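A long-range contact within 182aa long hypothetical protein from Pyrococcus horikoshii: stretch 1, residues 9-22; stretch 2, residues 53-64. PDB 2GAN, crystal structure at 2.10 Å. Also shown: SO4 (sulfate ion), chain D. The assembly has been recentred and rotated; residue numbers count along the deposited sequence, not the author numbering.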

# COMPACT_ATOMS: atom_id res chain seq x y z
N ASN A 9 -22.15 -4.83 -22.88
CA ASN A 9 -21.87 -6.24 -22.65
C ASN A 9 -20.43 -6.41 -22.18
O ASN A 9 -19.53 -6.70 -22.97
CB ASN A 9 -22.15 -7.02 -23.93
CG ASN A 9 -23.64 -7.02 -24.30
OD1 ASN A 9 -24.44 -7.71 -23.66
ND2 ASN A 9 -24.01 -6.23 -25.31
N PRO A 10 -20.20 -6.23 -20.87
CA PRO A 10 -18.88 -6.33 -20.25
C PRO A 10 -17.96 -7.41 -20.82
O PRO A 10 -16.74 -7.20 -20.89
CB PRO A 10 -19.21 -6.56 -18.78
CG PRO A 10 -20.46 -5.72 -18.61
CD PRO A 10 -21.25 -6.11 -19.84
N SER A 11 -18.51 -8.54 -21.24
CA SER A 11 -17.65 -9.60 -21.77
C SER A 11 -16.94 -9.23 -23.08
O SER A 11 -15.89 -9.80 -23.39
CB SER A 11 -18.45 -10.89 -21.95
OG SER A 11 -19.36 -10.77 -23.03
N THR A 12 -17.48 -8.28 -23.84
CA THR A 12 -16.88 -7.90 -25.11
C THR A 12 -15.57 -7.10 -25.02
O THR A 12 -14.96 -6.80 -26.04
CB THR A 12 -17.88 -7.11 -26.00
OG1 THR A 12 -18.32 -5.92 -25.32
CG2 THR A 12 -19.09 -7.98 -26.33
N VAL A 13 -15.14 -6.73 -23.82
CA VAL A 13 -13.89 -5.99 -23.68
C VAL A 13 -12.88 -6.75 -22.82
O VAL A 13 -11.92 -6.17 -22.32
CB VAL A 13 -14.12 -4.59 -23.06
CG1 VAL A 13 -14.93 -3.73 -24.02
CG2 VAL A 13 -14.85 -4.71 -21.73
N LYS A 14 -13.10 -8.05 -22.68
CA LYS A 14 -12.23 -8.89 -21.87
C LYS A 14 -10.75 -8.78 -22.25
O LYS A 14 -9.88 -8.62 -21.39
CB LYS A 14 -12.70 -10.34 -21.95
CG LYS A 14 -11.96 -11.30 -21.02
CD LYS A 14 -10.83 -12.00 -21.74
CE LYS A 14 -11.37 -12.93 -22.81
NZ LYS A 14 -10.27 -13.53 -23.60
N ASP A 15 -10.46 -8.87 -23.54
CA ASP A 15 -9.08 -8.80 -24.02
C ASP A 15 -8.41 -7.48 -23.66
O ASP A 15 -7.28 -7.46 -23.15
CB ASP A 15 -9.05 -9.04 -25.53
CG ASP A 15 -9.51 -10.44 -25.90
OD1 ASP A 15 -9.20 -11.38 -25.14
OD2 ASP A 15 -10.18 -10.60 -26.95
N GLU A 16 -9.11 -6.38 -23.92
CA GLU A 16 -8.56 -5.06 -23.61
C GLU A 16 -8.36 -4.92 -22.10
O GLU A 16 -7.36 -4.37 -21.66
CB GLU A 16 -9.48 -3.95 -24.13
CG GLU A 16 -8.89 -2.56 -23.87
CD GLU A 16 -9.55 -1.45 -24.67
OE1 GLU A 16 -10.62 -1.68 -25.28
OE2 GLU A 16 -8.99 -0.34 -24.67
N LEU A 17 -9.31 -5.43 -21.32
CA LEU A 17 -9.22 -5.36 -19.87
C LEU A 17 -8.08 -6.25 -19.34
O LEU A 17 -7.32 -5.85 -18.46
CB LEU A 17 -10.55 -5.79 -19.23
CG LEU A 17 -11.71 -4.79 -19.32
CD1 LEU A 17 -13.01 -5.44 -18.84
CD2 LEU A 17 -11.40 -3.56 -18.46
N LEU A 18 -7.97 -7.45 -19.89
CA LEU A 18 -6.92 -8.38 -19.47
C LEU A 18 -5.55 -7.72 -19.53
O LEU A 18 -4.76 -7.79 -18.58
CB LEU A 18 -6.93 -9.61 -20.38
CG LEU A 18 -6.05 -10.79 -19.95
CD1 LEU A 18 -6.52 -11.31 -18.61
CD2 LEU A 18 -6.14 -11.89 -20.99
N GLU A 19 -5.26 -7.06 -20.66
CA GLU A 19 -3.98 -6.39 -20.88
C GLU A 19 -3.81 -5.18 -19.95
O GLU A 19 -2.69 -4.88 -19.51
CB GLU A 19 -3.87 -5.97 -22.35
CG GLU A 19 -2.54 -5.33 -22.76
CD GLU A 19 -2.26 -5.44 -24.26
OE1 GLU A 19 -3.24 -5.50 -25.04
OE2 GLU A 19 -1.07 -5.45 -24.65
N LEU A 20 -4.90 -4.50 -19.65
CA LEU A 20 -4.83 -3.36 -18.73
C LEU A 20 -4.48 -3.90 -17.34
O LEU A 20 -3.62 -3.35 -16.64
CB LEU A 20 -6.18 -2.62 -18.69
CG LEU A 20 -6.41 -1.60 -17.56
CD1 LEU A 20 -5.26 -0.60 -17.52
CD2 LEU A 20 -7.74 -0.87 -17.76
N MSE A 21 -5.12 -4.99 -16.94
CA MSE A 21 -4.85 -5.57 -15.63
C MSE A 21 -3.42 -6.10 -15.51
O MSE A 21 -2.84 -6.09 -14.42
CB MSE A 21 -5.86 -6.68 -15.31
CG MSE A 21 -7.29 -6.16 -15.16
SE MSE A 21 -7.43 -4.74 -13.82
CE MSE A 21 -8.05 -5.81 -12.35
N PHE A 22 -2.85 -6.55 -16.62
CA PHE A 22 -1.47 -7.05 -16.60
C PHE A 22 -0.49 -5.90 -16.42
O PHE A 22 0.47 -6.00 -15.65
CB PHE A 22 -1.14 -7.79 -17.89
CG PHE A 22 0.32 -8.13 -18.03
CD1 PHE A 22 0.94 -8.96 -17.09
CD2 PHE A 22 1.07 -7.61 -19.07
CE1 PHE A 22 2.30 -9.26 -17.20
CE2 PHE A 22 2.43 -7.90 -19.18
CZ PHE A 22 3.05 -8.73 -18.24
N VAL A 53 -3.71 -17.51 -15.06
CA VAL A 53 -4.28 -17.60 -13.73
C VAL A 53 -5.31 -16.51 -13.40
O VAL A 53 -5.95 -16.57 -12.35
CB VAL A 53 -3.15 -17.59 -12.69
CG1 VAL A 53 -2.65 -16.17 -12.46
CG2 VAL A 53 -3.62 -18.23 -11.41
N TYR A 54 -5.49 -15.54 -14.30
CA TYR A 54 -6.43 -14.44 -14.06
C TYR A 54 -7.59 -14.40 -15.07
O TYR A 54 -8.70 -14.00 -14.72
CB TYR A 54 -5.69 -13.11 -14.07
CG TYR A 54 -6.55 -11.90 -13.77
CD1 TYR A 54 -7.10 -11.13 -14.80
CD2 TYR A 54 -6.82 -11.52 -12.45
CE1 TYR A 54 -7.89 -10.01 -14.53
CE2 TYR A 54 -7.61 -10.40 -12.17
CZ TYR A 54 -8.14 -9.66 -13.21
OH TYR A 54 -8.92 -8.56 -12.93
N GLU A 55 -7.31 -14.81 -16.30
CA GLU A 55 -8.31 -14.81 -17.36
C GLU A 55 -9.60 -15.50 -16.93
O GLU A 55 -10.69 -14.96 -17.11
CB GLU A 55 -7.71 -15.49 -18.60
CG GLU A 55 -8.49 -15.36 -19.90
CD GLU A 55 -9.71 -16.25 -19.95
OE1 GLU A 55 -9.63 -17.40 -19.46
OE2 GLU A 55 -10.74 -15.81 -20.50
N PRO A 56 -9.51 -16.70 -16.33
CA PRO A 56 -10.73 -17.39 -15.90
C PRO A 56 -11.56 -16.55 -14.90
O PRO A 56 -12.78 -16.50 -14.99
CB PRO A 56 -10.20 -18.68 -15.29
CG PRO A 56 -8.92 -18.91 -16.06
CD PRO A 56 -8.33 -17.53 -16.06
N PHE A 57 -10.87 -15.90 -13.97
CA PHE A 57 -11.52 -15.05 -12.96
C PHE A 57 -12.27 -13.89 -13.64
O PHE A 57 -13.43 -13.65 -13.36
CB PHE A 57 -10.45 -14.52 -11.99
CG PHE A 57 -11.01 -13.72 -10.83
CD1 PHE A 57 -11.95 -14.28 -9.96
CD2 PHE A 57 -10.58 -12.41 -10.60
CE1 PHE A 57 -12.45 -13.55 -8.88
CE2 PHE A 57 -11.08 -11.67 -9.53
CZ PHE A 57 -12.02 -12.24 -8.66
N LEU A 58 -11.58 -13.19 -14.53
CA LEU A 58 -12.17 -12.06 -15.25
C LEU A 58 -13.36 -12.50 -16.10
O LEU A 58 -14.42 -11.86 -16.10
CB LEU A 58 -11.11 -11.40 -16.15
CG LEU A 58 -11.47 -10.21 -17.04
CD1 LEU A 58 -11.94 -9.02 -16.21
CD2 LEU A 58 -10.26 -9.83 -17.87
N LYS A 59 -13.20 -13.60 -16.82
CA LYS A 59 -14.27 -14.10 -17.68
C LYS A 59 -15.54 -14.25 -16.85
O LYS A 59 -16.61 -13.78 -17.24
CB LYS A 59 -13.89 -15.44 -18.31
CG LYS A 59 -14.84 -15.90 -19.40
CD LYS A 59 -14.32 -17.13 -20.13
CE LYS A 59 -15.25 -17.53 -21.27
NZ LYS A 59 -14.75 -18.72 -22.02
N PHE A 60 -15.42 -14.89 -15.69
CA PHE A 60 -16.56 -15.09 -14.81
C PHE A 60 -17.18 -13.79 -14.31
O PHE A 60 -18.39 -13.62 -14.36
CB PHE A 60 -16.17 -15.96 -13.61
CG PHE A 60 -17.15 -15.88 -12.46
CD1 PHE A 60 -16.90 -15.06 -11.36
CD2 PHE A 60 -18.34 -16.62 -12.50
CE1 PHE A 60 -17.81 -14.97 -10.32
CE2 PHE A 60 -19.27 -16.53 -11.46
CZ PHE A 60 -19.00 -15.71 -10.37
N ARG A 61 -16.35 -12.87 -13.83
CA ARG A 61 -16.87 -11.61 -13.30
C ARG A 61 -17.61 -10.79 -14.35
O ARG A 61 -18.65 -10.21 -14.07
CB ARG A 61 -15.74 -10.77 -12.73
CG ARG A 61 -14.96 -11.44 -11.64
CD ARG A 61 -13.93 -10.48 -11.11
NE ARG A 61 -14.28 -9.96 -9.79
CZ ARG A 61 -13.66 -8.93 -9.22
NH1 ARG A 61 -12.67 -8.32 -9.86
NH2 ARG A 61 -14.00 -8.53 -8.01
N LEU A 62 -17.03 -10.72 -15.54
CA LEU A 62 -17.61 -9.98 -16.65
C LEU A 62 -18.95 -10.59 -17.06
O LEU A 62 -19.87 -9.87 -17.42
CB LEU A 62 -16.64 -9.99 -17.83
CG LEU A 62 -15.79 -8.77 -18.24
CD1 LEU A 62 -15.70 -7.71 -17.15
CD2 LEU A 62 -14.42 -9.27 -18.64
N SER A 63 -19.05 -11.91 -16.99
CA SER A 63 -20.29 -12.60 -17.38
C SER A 63 -21.40 -12.64 -16.33
O SER A 63 -22.57 -12.39 -16.64
CB SER A 63 -19.99 -14.04 -17.81
OG SER A 63 -19.16 -14.06 -18.95
N GLN A 64 -21.04 -12.96 -15.10
CA GLN A 64 -22.02 -13.08 -14.03
C GLN A 64 -21.97 -12.03 -12.92
O GLN A 64 -22.92 -11.29 -12.71
CB GLN A 64 -21.89 -14.46 -13.38
CG GLN A 64 -21.75 -15.58 -14.39
CD GLN A 64 -23.03 -15.85 -15.14
OE1 GLN A 64 -23.02 -16.34 -16.27
NE2 GLN A 64 -24.16 -15.56 -14.50
S SO4 D . -11.35 -6.27 -7.13
O1 SO4 D . -10.32 -5.33 -7.59
O2 SO4 D . -11.84 -5.89 -5.78
O3 SO4 D . -10.76 -7.62 -7.07
O4 SO4 D . -12.49 -6.26 -8.06

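Two helices that cross steeply can be packed together mainly through side chains that recur about once a turn on one of them, with the 3-10 segment before the other helix joining in, and this contact from a Pyrococcus horikoshii protein illustrates the principle. The axes of helix 14-22 and helix 53-64 approach to 10.7 Å with 131° between their N-to-C directions, and no hydrogen bond passes between the stretches.

Along the second stretch, Tyr54 is the first residue to engage. Its CA-to-CB bond points toward the partner, and its ring receives Leu18 at the edge, with CD1 of Leu18 3.9 Å from CD1 of Tyr54. Selenomethionine Met21 approaches obliquely; Met21 CE lies only 2.9 Å from Tyr54 OH, a very tight approach for a methyl carbon and a hydroxyl oxygen. The CA-to-CB bond of Glu55 points sideways, but the end of the side chain comes nearer, forming a long salt bridge in which Lys14 NZ is 3.9 Å from Glu55 OE2. Lys14 NZ also makes a shorter salt bridge within its own helix, 2.9 Å from Asp15 OD1, so one positive charge serves two carboxylates.

One turn on from Tyr54, Leu58 sets its CD2 against the first helix: Leu58 CD2 is 3.7 Å from Lys14 O, 4.1 Å from Leu18 CD1 and 4.3 Å from Leu17 CB. Lys14 O is already the acceptor for Leu18 N at 2.7 Å, so the methyl packs beside a satisfied carbonyl.

Another turn brings Leu62, which has the largest covered area of any residue here. Leu62 CD1 lies 3.9 Å from Leu17 CD1 and 4.0 Å from Pro10 CB, while Leu62 CG sits just 3.2 Å from Pro10 O. Both its chi angles fall between the usual wells. Here the backbones draw close, with Ser11 CA 5.1 Å from Leu62 CA. The CA-to-CB bond of Ser63 points away, and the residue adds only a small contact, Ser63 OG lying 4.4 Å from Ser11 CB.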